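Local coordinates for protein WZI (Escherichia coli, PDB 2YNK) that is an outer-membrane lectin, a beta-barrel that binds carbohydrate and underpins assembly of the group 1 capsule in Escherichia coli, at residues K373-L376 with Q382-S385; G131-V136 with W142-Q147. One frame throughout, in Å; residues are numbered along the deposited sequence.

Interaction 1 of 2, residues K373-L376 with Q382-S385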
loop_
_atom_site.group_PDB
_atom_site.type_symbol
_atom_site.label_atom_id
_atom_site.label_comp_id
_atom_site.label_asym_id
_atom_site.label_seq_id
_atom_site.Cartn_x
_atom_site.Cartn_y
_atom_site.Cartn_z
ATOM N N LYS A 373 3.334 14.714 6.282
ATOM C CA LYS A 373 1.892 14.905 6.130
ATOM C C LYS A 373 1.203 15.039 7.490
ATOM O O LYS A 373 1.478 14.277 8.406
ATOM C CB LYS A 373 1.279 13.736 5.360
ATOM C CG LYS A 373 -0.165 13.949 4.916
ATOM C CD LYS A 373 -0.704 12.701 4.224
ATOM C CE LYS A 373 -2.117 12.887 3.690
ATOM N NZ LYS A 373 -2.405 12.024 2.505
ATOM N N VAL A 374 0.324 16.025 7.606
ATOM C CA VAL A 374 -0.542 16.178 8.759
ATOM C C VAL A 374 -1.981 16.049 8.285
ATOM O O VAL A 374 -2.293 16.477 7.171
ATOM C CB VAL A 374 -0.386 17.572 9.384
ATOM C CG1 VAL A 374 -1.220 17.674 10.653
ATOM C CG2 VAL A 374 1.077 17.875 9.654
ATOM N N GLU A 375 -2.852 15.467 9.111
ATOM C CA GLU A 375 -4.296 15.580 8.876
ATOM C C GLU A 375 -5.189 15.582 10.137
ATOM O O GLU A 375 -4.969 14.844 11.111
ATOM C CB GLU A 375 -4.797 14.527 7.888
ATOM C CG GLU A 375 -4.511 13.100 8.298
ATOM C CD GLU A 375 -5.589 12.105 7.881
ATOM O OE1 GLU A 375 -6.541 12.501 7.168
ATOM O OE2 GLU A 375 -5.476 10.916 8.282
ATOM N N LEU A 376 -6.192 16.448 10.077
ATOM C CA LEU A 376 -7.196 16.582 11.091
ATOM C C LEU A 376 -8.414 15.820 10.615
ATOM O O LEU A 376 -8.801 15.932 9.450
ATOM C CB LEU A 376 -7.568 18.054 11.291
ATOM C CG LEU A 376 -8.596 18.312 12.401
ATOM C CD1 LEU A 376 -7.929 18.222 13.761
ATOM C CD2 LEU A 376 -9.263 19.661 12.213
ATOM N N GLN A 382 -15.039 14.790 8.590
ATOM C CA GLN A 382 -14.368 15.588 7.582
ATOM C C GLN A 382 -12.882 15.401 7.833
ATOM O O GLN A 382 -12.472 15.285 8.982
ATOM C CB GLN A 382 -14.732 17.059 7.715
ATOM C CG GLN A 382 -16.144 17.385 7.290
ATOM C CD GLN A 382 -16.436 18.867 7.394
ATOM O OE1 GLN A 382 -15.758 19.688 6.773
ATOM N NE2 GLN A 382 -17.440 19.221 8.193
ATOM N N ARG A 383 -12.072 15.360 6.778
ATOM C CA ARG A 383 -10.637 15.167 6.958
ATOM C C ARG A 383 -9.838 16.176 6.149
ATOM O O ARG A 383 -9.870 16.149 4.921
ATOM C CB ARG A 383 -10.225 13.755 6.560
ATOM C CG ARG A 383 -11.233 12.681 6.909
ATOM C CD ARG A 383 -10.625 11.298 6.775
ATOM N NE ARG A 383 -11.417 10.296 7.472
ATOM C CZ ARG A 383 -10.975 9.104 7.862
ATOM N NH1 ARG A 383 -9.725 8.709 7.631
ATOM N NH2 ARG A 383 -11.802 8.294 8.514
ATOM N N TRP A 384 -9.127 17.058 6.846
ATOM C CA TRP A 384 -8.260 18.037 6.214
ATOM C C TRP A 384 -6.858 17.546 6.244
ATOM O O TRP A 384 -6.415 17.029 7.259
ATOM C CB TRP A 384 -8.320 19.338 6.967
ATOM C CG TRP A 384 -9.726 19.799 7.137
ATOM C CD1 TRP A 384 -10.606 19.480 8.161
ATOM C CD2 TRP A 384 -10.479 20.670 6.238
ATOM N NE1 TRP A 384 -11.820 20.080 7.964
ATOM C CE2 TRP A 384 -11.811 20.811 6.830
ATOM C CE3 TRP A 384 -10.200 21.316 5.046
ATOM C CZ2 TRP A 384 -12.799 21.575 6.236
ATOM C CZ3 TRP A 384 -11.206 22.083 4.455
ATOM C CH2 TRP A 384 -12.474 22.206 5.037
ATOM N N SER A 385 -6.132 17.707 5.144
ATOM C CA SER A 385 -4.756 17.243 5.098
ATOM C C SER A 385 -3.832 18.255 4.445
ATOM O O SER A 385 -4.261 19.097 3.660
ATOM C CB SER A 385 -4.674 15.888 4.397
ATOM O OG SER A 385 -5.797 15.686 3.563
#
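Leu376 O takes the backbone N-H of Trp384 at 2.9 Å, and a second, softer donor lies close by: the CA-H of Arg383, with CA 3.2 Å from the same Leu376 O. The return bond, Leu376 N to Trp384 O, is also 2.9 Å, and each is bent to 143° at the hydrogen. This hydrogen-bonded pair sits at the turn end of an antiparallel beta hairpin, two neighbouring staves of the outer-membrane barrel. On the face of Leu376 and Trp384 the side chains meet loosely, with Leu376 CD2 4.3 Å from CD1 of the indole; bound dodecane touches both residues, as expected of the lipid-facing wall. The other face is polar. Glu375 and Arg383 run side by side in the same direction, yet Glu375 OE2 stays 4.8 Å from Arg383 NH1, and their flat ends are turned 49° apart. The guanidinium instead forms a salt bridge with Asp13 of the N-terminal helix 8-19 and hydrogen bonds with Asn381 and the Asp9 carbonyl. In the adjoining non-hydrogen-bonded pair, Glu375 CB faces Ser385 CB at 3.7 Å. Lys373, CG anti to its backbone N (chi1 -169°) and extended beyond, lays CE alongside that same Ser385 CB at 4.0 Å.

Interaction 2 of 2, residues G131-V136 with W142-Q147; sequences GAYGAV and WLSFGQ. With OCT (N-octane), chain B; D12 (dodecane), chain D.
Trp142 leans its six-membered ring across to the neighbouring strand, with Val136 N in the ring plane at the indole edge and Ala135 CB arriving obliquely, 3.7 Å from CE3. With CG beside its own backbone N (chi1 -86°), the indole swings toward Val136, while its NE1 hydrogen-bonds Glu35. On the same face Ser144 stands opposite Ala135, CB to CB 4.0 Å, and Ser144 OG lies 3.9 Å from Tyr133 CB. The Tyr133 ring heads off from strand 142-145, and its hydroxyl hydrogen-bonds Asp108. These two strands form an antiparallel hairpin in the barrel wall, and Leu3 of the N-terminal strand 3-4 touches Tyr133 and Ser144. Val136 and Leu143 share the other face, where Val136 CG2 sits 4.3 Å from Leu143 CB and CG1 meets dodecane C9 at 3.5 Å. Phe145, CG anti to its N (chi1 -178°), carries its ring away from the partner strand to meet Phe172. Of the backbone bonds across the strands, the two straightest run from Phe145 N to Gly134 O (3.0 Å) and Leu143 N to Val136 O (2.9 Å). Past the corner at Gly146, the Gln147 amide bonds Asn130 through OE1 and Thr170 through NE2, with NE2 3.5 Å from octane C8.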
loop_
_atom_site.group_PDB
_atom_site.type_symbol
_atom_site.label_atom_id
_atom_site.label_comp_id
_atom_site.label_asym_id
_atom_site.label_seq_id
_atom_site.Cartn_x
_atom_site.Cartn_y
_atom_site.Cartn_z
ATOM N N GLY A 131 -8.719 -4.813 -9.017
ATOM C CA GLY A 131 -9.336 -4.976 -7.728
ATOM C C GLY A 131 -10.271 -6.167 -7.669
ATOM O O GLY A 131 -10.588 -6.621 -6.569
ATOM N N ALA A 132 -10.705 -6.686 -8.823
ATOM C CA ALA A 132 -11.694 -7.769 -8.837
ATOM C C ALA A 132 -11.076 -9.038 -8.307
ATOM O O ALA A 132 -10.065 -9.482 -8.830
ATOM C CB ALA A 132 -12.249 -8.011 -10.234
ATOM N N TYR A 133 -11.675 -9.608 -7.263
ATOM C CA TYR A 133 -11.268 -10.920 -6.770
ATOM C C TYR A 133 -12.451 -11.706 -6.227
ATOM O O TYR A 133 -13.517 -11.153 -5.946
ATOM C CB TYR A 133 -10.221 -10.779 -5.659
ATOM C CG TYR A 133 -10.780 -10.149 -4.402
ATOM C CD1 TYR A 133 -11.393 -10.921 -3.414
ATOM C CD2 TYR A 133 -10.718 -8.775 -4.211
ATOM C CE1 TYR A 133 -11.926 -10.336 -2.268
ATOM C CE2 TYR A 133 -11.235 -8.180 -3.074
ATOM C CZ TYR A 133 -11.842 -8.961 -2.103
ATOM O OH TYR A 133 -12.361 -8.348 -0.982
ATOM N N GLY A 134 -12.237 -13.007 -6.088
ATOM C CA GLY A 134 -13.043 -13.845 -5.214
ATOM C C GLY A 134 -12.113 -14.586 -4.267
ATOM O O GLY A 134 -11.002 -14.960 -4.652
ATOM N N ALA A 135 -12.544 -14.778 -3.021
ATOM C CA ALA A 135 -11.746 -15.523 -2.043
ATOM C C ALA A 135 -12.602 -16.474 -1.245
ATOM O O ALA A 135 -13.797 -16.241 -1.056
ATOM C CB ALA A 135 -11.006 -14.581 -1.112
ATOM N N VAL A 136 -11.975 -17.553 -0.788
ATOM C CA VAL A 136 -12.602 -18.496 0.129
ATOM C C VAL A 136 -11.720 -18.736 1.354
ATOM O O VAL A 136 -10.494 -18.618 1.276
ATOM C CB VAL A 136 -12.886 -19.853 -0.545
ATOM C CG1 VAL A 136 -13.976 -19.706 -1.590
ATOM C CG2 VAL A 136 -11.614 -20.454 -1.126
ATOM N N TRP A 142 -7.085 -17.609 4.031
ATOM C CA TRP A 142 -7.792 -17.019 2.900
ATOM C C TRP A 142 -7.061 -17.290 1.602
ATOM O O TRP A 142 -5.891 -16.921 1.455
ATOM C CB TRP A 142 -7.903 -15.520 3.087
ATOM C CG TRP A 142 -9.077 -15.090 3.906
ATOM C CD1 TRP A 142 -9.066 -14.494 5.159
ATOM C CD2 TRP A 142 -10.485 -15.180 3.532
ATOM N NE1 TRP A 142 -10.344 -14.216 5.573
ATOM C CE2 TRP A 142 -11.242 -14.613 4.647
ATOM C CE3 TRP A 142 -11.169 -15.656 2.429
ATOM C CZ2 TRP A 142 -12.620 -14.541 4.634
ATOM C CZ3 TRP A 142 -12.563 -15.584 2.428
ATOM C CH2 TRP A 142 -13.270 -15.032 3.506
ATOM N N LEU A 143 -7.746 -17.937 0.663
ATOM C CA LEU A 143 -7.212 -18.171 -0.669
ATOM C C LEU A 143 -7.962 -17.288 -1.641
ATOM O O LEU A 143 -9.191 -17.294 -1.666
ATOM C CB LEU A 143 -7.367 -19.634 -1.078
ATOM C CG LEU A 143 -6.796 -20.004 -2.459
ATOM C CD1 LEU A 143 -5.344 -19.559 -2.609
ATOM C CD2 LEU A 143 -6.935 -21.502 -2.700
ATOM N N SER A 144 -7.216 -16.549 -2.455
ATOM C CA SER A 144 -7.797 -15.526 -3.310
ATOM C C SER A 144 -7.344 -15.619 -4.774
ATOM O O SER A 144 -6.196 -15.952 -5.050
ATOM C CB SER A 144 -7.389 -14.175 -2.762
ATOM O OG SER A 144 -7.971 -13.160 -3.543
ATOM N N PHE A 145 -8.243 -15.324 -5.706
ATOM C CA PHE A 145 -7.857 -15.149 -7.103
ATOM C C PHE A 145 -8.445 -13.861 -7.635
ATOM O O PHE A 145 -9.599 -13.543 -7.358
ATOM C CB PHE A 145 -8.308 -16.306 -7.999
ATOM C CG PHE A 145 -7.859 -16.151 -9.430
ATOM C CD1 PHE A 145 -6.572 -16.500 -9.811
ATOM C CD2 PHE A 145 -8.706 -15.607 -10.389
ATOM C CE1 PHE A 145 -6.147 -16.329 -11.125
ATOM C CE2 PHE A 145 -8.289 -15.435 -11.695
ATOM C CZ PHE A 145 -7.009 -15.796 -12.063
ATOM N N GLY A 146 -7.645 -13.138 -8.418
ATOM C CA GLY A 146 -8.068 -11.869 -9.000
ATOM C C GLY A 146 -6.922 -10.909 -9.245
ATOM O O GLY A 146 -5.765 -11.317 -9.396
ATOM N N GLN A 147 -7.253 -9.623 -9.291
ATOM C CA GLN A 147 -6.252 -8.579 -9.405
ATOM C C GLN A 147 -6.288 -7.782 -8.131
ATOM O O GLN A 147 -6.881 -6.697 -8.094
ATOM C CB GLN A 147 -6.521 -7.681 -10.615
ATOM C CG GLN A 147 -6.240 -8.379 -11.932
ATOM C CD GLN A 147 -6.459 -7.511 -13.153
ATOM O OE1 GLN A 147 -7.185 -6.515 -13.119
ATOM N NE2 GLN A 147 -5.835 -7.897 -14.257
HETATM C C1 OCT B . -14.068 -12.889 -9.599
HETATM C C2 OCT B . -12.849 -13.177 -10.453
HETATM C C3 OCT B . -12.231 -11.890 -11.004
HETATM C C4 OCT B . -11.007 -12.180 -11.878
HETATM C C5 OCT B . -10.590 -10.964 -12.707
HETATM C C6 OCT B . -9.230 -11.179 -13.384
HETATM C C7 OCT B . -9.251 -11.077 -14.917
HETATM C C8 OCT B . -8.061 -10.316 -15.483
HETATM C C1 D12 D . -22.806 -17.917 -1.229
HETATM C C2 D12 D . -21.448 -18.539 -1.513
HETATM C C3 D12 D . -20.672 -17.800 -2.616
HETATM C C4 D12 D . -19.212 -18.269 -2.697
HETATM C C5 D12 D . -18.505 -17.845 -3.992
HETATM C C6 D12 D . -16.975 -17.907 -3.864
HETATM C C7 D12 D . -16.288 -18.467 -5.110
HETATM C C8 D12 D . -14.960 -17.779 -5.458
HETATM C C9 D12 D . -13.744 -18.486 -4.854
HETATM C C10 D12 D . -12.454 -18.255 -5.647
HETATM C C11 D12 D . -11.216 -18.427 -4.762
HETATM C C12 D12 D . -10.026 -19.015 -5.498
#

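From the N terminus, the chain first supplies strand 3-4 and helices 8-19 and 34-42; strand 3-4 and helix 34-42 meet the hairpin of interaction 2, helix 8-19 that of interaction 1. Interaction 2 then closes a short loop between strands 127-138 and 141-145. Eight more barrel strands follow before interaction 1 closes the turn between 368-377 and 383-393. The two contacts are in series, neither nested nor crossed. Their centres lie 32 Å apart, on opposite sides of the chain's centre, with nearest atoms about 19 Å from each other. Both belong to the one closed antiparallel sheet, so each pins neighbouring strands in a different part of the barrel wall.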